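Local structure of D-aminopeptidase (Bacillus subtilis, 1HI9) at residues L99-A107 with P130-A138. The protein hydrolyses N-terminal residues from peptides containing D-amino acids, using two zinc ions per subunit inside the central chamber of a homodecamer. Residues are numbered along the deposited sequence; the frame is centred on the assembly and turned at random.
Sequences LFLGYHARA and PVGELGLNA. With ZN (zinc ion), chain F.
His104 and Glu133 reach one zinc ion from opposite segments: CG of His104 stands between its backbone N and carbonyl carbon (chi1 52°), while CG of Glu133 is anti to its carbonyl carbon (chi1 -73°). His104 NE2 binds the zinc at 1.9 Å and Glu133 OE1 at 2.0 Å. The ring and carboxylate planes stand 82° apart. His104 ND1 donates an almost straight bond to Ala105 O (3.0 Å), which fixes the rotation of the ring. Glu133 OE2 accepts bonds from the zinc-bound water and from the backbone N of Met117. Asp8 completes the zinc site, and the His115 ring, the assigned nucleophile, stacks on His104.

Deeper in, Asn137 ND2 donates to Tyr103 OH (2.8 Å), tilted from its amide plane. Ser6 OG also bonds this hydroxyl. The edge of the Tyr103 ring meets Leu134 CA, and the edge of Phe100 meets Leu134 O. A phenylalanine at Tyr103 would probably leave the Asn137 amide and Ser6 without this shared partner. At the N-cap, Gly132 CA lies 3.5 Å from Arg106 CB, where a side chain on Gly132 would clash. Pro130 CB sits over one face of the Arg106 guanidinium.

The loop that follows the strand and the first turn of the helix thus each supply a zinc ligand. The histidine hydrogen bond probably makes NE2 a stronger donor to the metal.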
loop_
_atom_site.group_PDB
_atom_site.type_symbol
_atom_site.label_atom_id
_atom_site.label_comp_id
_atom_site.label_asym_id
_atom_site.label_seq_id
_atom_site.Cartn_x
_atom_site.Cartn_y
_atom_site.Cartn_z
ATOM N N LEU A 99 -25.583 19.892 30.499
ATOM C CA LEU A 99 -26.215 19.944 29.184
ATOM C C LEU A 99 -25.536 18.919 28.272
ATOM O O LEU A 99 -24.337 19.009 28.012
ATOM C CB LEU A 99 -26.070 21.351 28.602
ATOM C CG LEU A 99 -26.985 21.762 27.439
ATOM C CD1 LEU A 99 -26.792 23.251 27.124
ATOM C CD2 LEU A 99 -26.679 20.929 26.219
ATOM N N PHE A 100 -26.304 17.941 27.801
ATOM C CA PHE A 100 -25.769 16.907 26.913
ATOM C C PHE A 100 -26.097 17.296 25.476
ATOM O O PHE A 100 -27.267 17.469 25.133
ATOM C CB PHE A 100 -26.392 15.544 27.243
ATOM C CG PHE A 100 -26.053 15.027 28.619
ATOM C CD1 PHE A 100 -26.612 13.839 29.082
ATOM C CD2 PHE A 100 -25.170 15.703 29.443
ATOM C CE1 PHE A 100 -26.290 13.341 30.340
ATOM C CE2 PHE A 100 -24.847 15.208 30.696
ATOM C CZ PHE A 100 -25.406 14.026 31.144
ATOM N N LEU A 101 -25.064 17.423 24.646
ATOM C CA LEU A 101 -25.220 17.833 23.245
ATOM C C LEU A 101 -24.738 16.775 22.262
ATOM O O LEU A 101 -23.730 16.112 22.494
ATOM C CB LEU A 101 -24.427 19.118 22.995
ATOM C CG LEU A 101 -25.046 20.251 22.182
ATOM C CD1 LEU A 101 -23.971 21.298 21.951
ATOM C CD2 LEU A 101 -25.599 19.765 20.861
ATOM N N GLY A 102 -25.453 16.644 21.152
ATOM C CA GLY A 102 -25.076 15.675 20.145
ATOM C C GLY A 102 -25.174 14.240 20.613
ATOM O O GLY A 102 -24.422 13.376 20.153
ATOM N N TYR A 103 -26.094 13.977 21.536
ATOM C CA TYR A 103 -26.270 12.624 22.030
ATOM C C TYR A 103 -27.078 11.751 21.079
ATOM O O TYR A 103 -27.764 12.235 20.173
ATOM C CB TYR A 103 -26.902 12.650 23.419
ATOM C CG TYR A 103 -25.868 12.748 24.527
ATOM C CD1 TYR A 103 -24.855 13.704 24.480
ATOM C CD2 TYR A 103 -25.890 11.873 25.601
ATOM C CE1 TYR A 103 -23.884 13.777 25.481
ATOM C CE2 TYR A 103 -24.927 11.939 26.607
ATOM C CZ TYR A 103 -23.930 12.885 26.541
ATOM O OH TYR A 103 -22.978 12.919 27.527
ATOM N N HIS A 104 -26.979 10.448 21.301
ATOM C CA HIS A 104 -27.657 9.460 20.466
ATOM C C HIS A 104 -28.330 8.412 21.326
ATOM O O HIS A 104 -28.110 8.359 22.524
ATOM C CB HIS A 104 -26.629 8.787 19.545
ATOM C CG HIS A 104 -25.446 8.242 20.284
ATOM N ND1 HIS A 104 -25.489 7.064 20.997
ATOM C CD2 HIS A 104 -24.203 8.746 20.467
ATOM C CE1 HIS A 104 -24.324 6.860 21.586
ATOM N NE2 HIS A 104 -23.527 7.868 21.279
ATOM N N ALA A 105 -29.136 7.572 20.685
ATOM C CA ALA A 105 -29.854 6.512 21.365
ATOM C C ALA A 105 -28.902 5.426 21.847
ATOM O O ALA A 105 -27.821 5.216 21.263
ATOM C CB ALA A 105 -30.880 5.921 20.432
ATOM N N ARG A 106 -29.306 4.736 22.914
ATOM C CA ARG A 106 -28.498 3.653 23.481
ATOM C C ARG A 106 -28.538 2.448 22.544
ATOM O O ARG A 106 -29.409 2.348 21.680
ATOM C CB ARG A 106 -29.009 3.275 24.885
ATOM C CG ARG A 106 -30.473 2.781 24.970
ATOM C CD ARG A 106 -30.893 2.576 26.429
ATOM N NE ARG A 106 -32.320 2.286 26.614
ATOM C CZ ARG A 106 -32.862 1.073 26.571
ATOM N NH1 ARG A 106 -32.111 0.000 26.348
ATOM N NH2 ARG A 106 -34.166 0.941 26.758
ATOM N N ALA A 107 -27.589 1.540 22.714
ATOM C CA ALA A 107 -27.488 0.343 21.881
ATOM C C ALA A 107 -28.753 -0.506 21.851
ATOM O O ALA A 107 -29.538 -0.501 22.798
ATOM C CB ALA A 107 -26.319 -0.509 22.360
ATOM N N PRO A 130 -32.331 -0.305 32.435
ATOM C CA PRO A 130 -31.703 -0.120 31.125
ATOM C C PRO A 130 -31.236 1.312 30.889
ATOM O O PRO A 130 -32.028 2.245 30.994
ATOM C CB PRO A 130 -32.813 -0.511 30.147
ATOM C CG PRO A 130 -33.625 -1.485 30.917
ATOM C CD PRO A 130 -33.689 -0.856 32.287
ATOM N N VAL A 131 -29.953 1.489 30.591
ATOM C CA VAL A 131 -29.419 2.818 30.287
ATOM C C VAL A 131 -28.284 2.753 29.262
ATOM O O VAL A 131 -27.664 1.708 29.042
ATOM C CB VAL A 131 -28.874 3.534 31.542
ATOM C CG1 VAL A 131 -29.990 3.746 32.547
ATOM C CG2 VAL A 131 -27.728 2.724 32.162
ATOM N N GLY A 132 -28.029 3.887 28.626
ATOM C CA GLY A 132 -26.952 3.974 27.663
ATOM C C GLY A 132 -26.016 5.042 28.179
ATOM O O GLY A 132 -25.983 5.312 29.385
ATOM N N GLU A 133 -25.258 5.655 27.278
ATOM C CA GLU A 133 -24.338 6.723 27.663
ATOM C C GLU A 133 -25.110 7.819 28.390
ATOM O O GLU A 133 -24.674 8.335 29.420
ATOM C CB GLU A 133 -23.670 7.316 26.416
ATOM C CG GLU A 133 -22.626 6.415 25.784
ATOM C CD GLU A 133 -22.238 6.852 24.388
ATOM O OE1 GLU A 133 -22.085 8.071 24.159
ATOM O OE2 GLU A 133 -22.076 5.976 23.514
ATOM N N LEU A 134 -26.268 8.161 27.839
ATOM C CA LEU A 134 -27.114 9.199 28.404
ATOM C C LEU A 134 -27.440 8.912 29.864
ATOM O O LEU A 134 -27.251 9.767 30.730
ATOM C CB LEU A 134 -28.393 9.299 27.583
ATOM C CG LEU A 134 -29.201 10.573 27.748
ATOM C CD1 LEU A 134 -30.104 10.746 26.529
ATOM C CD2 LEU A 134 -29.998 10.509 29.032
ATOM N N GLY A 135 -27.904 7.695 30.126
ATOM C CA GLY A 135 -28.266 7.306 31.472
ATOM C C GLY A 135 -27.089 7.268 32.410
ATOM O O GLY A 135 -27.149 7.852 33.488
ATOM N N LEU A 136 -26.018 6.586 32.020
ATOM C CA LEU A 136 -24.846 6.518 32.880
ATOM C C LEU A 136 -24.318 7.911 33.212
ATOM O O LEU A 136 -23.986 8.187 34.363
ATOM C CB LEU A 136 -23.729 5.704 32.223
ATOM C CG LEU A 136 -23.845 4.181 32.231
ATOM C CD1 LEU A 136 -22.577 3.581 31.595
ATOM C CD2 LEU A 136 -24.013 3.665 33.655
ATOM N N ASN A 137 -24.238 8.788 32.214
ATOM C CA ASN A 137 -23.724 10.127 32.468
ATOM C C ASN A 137 -24.669 10.921 33.381
ATOM O O ASN A 137 -24.222 11.720 34.215
ATOM C CB ASN A 137 -23.478 10.883 31.155
ATOM C CG ASN A 137 -22.484 10.168 30.240
ATOM O OD1 ASN A 137 -21.710 9.314 30.681
ATOM N ND2 ASN A 137 -22.497 10.524 28.971
ATOM N N ALA A 138 -25.970 10.674 33.245
ATOM C CA ALA A 138 -26.947 11.360 34.073
ATOM C C ALA A 138 -26.770 10.900 35.515
ATOM O O ALA A 138 -26.819 11.706 36.446
ATOM C CB ALA A 138 -28.364 11.064 33.582
HETATM ZN ZN ZN F . -21.930 8.345 22.209
HETATM O O HOH W 1 -20.081 7.424 21.825
#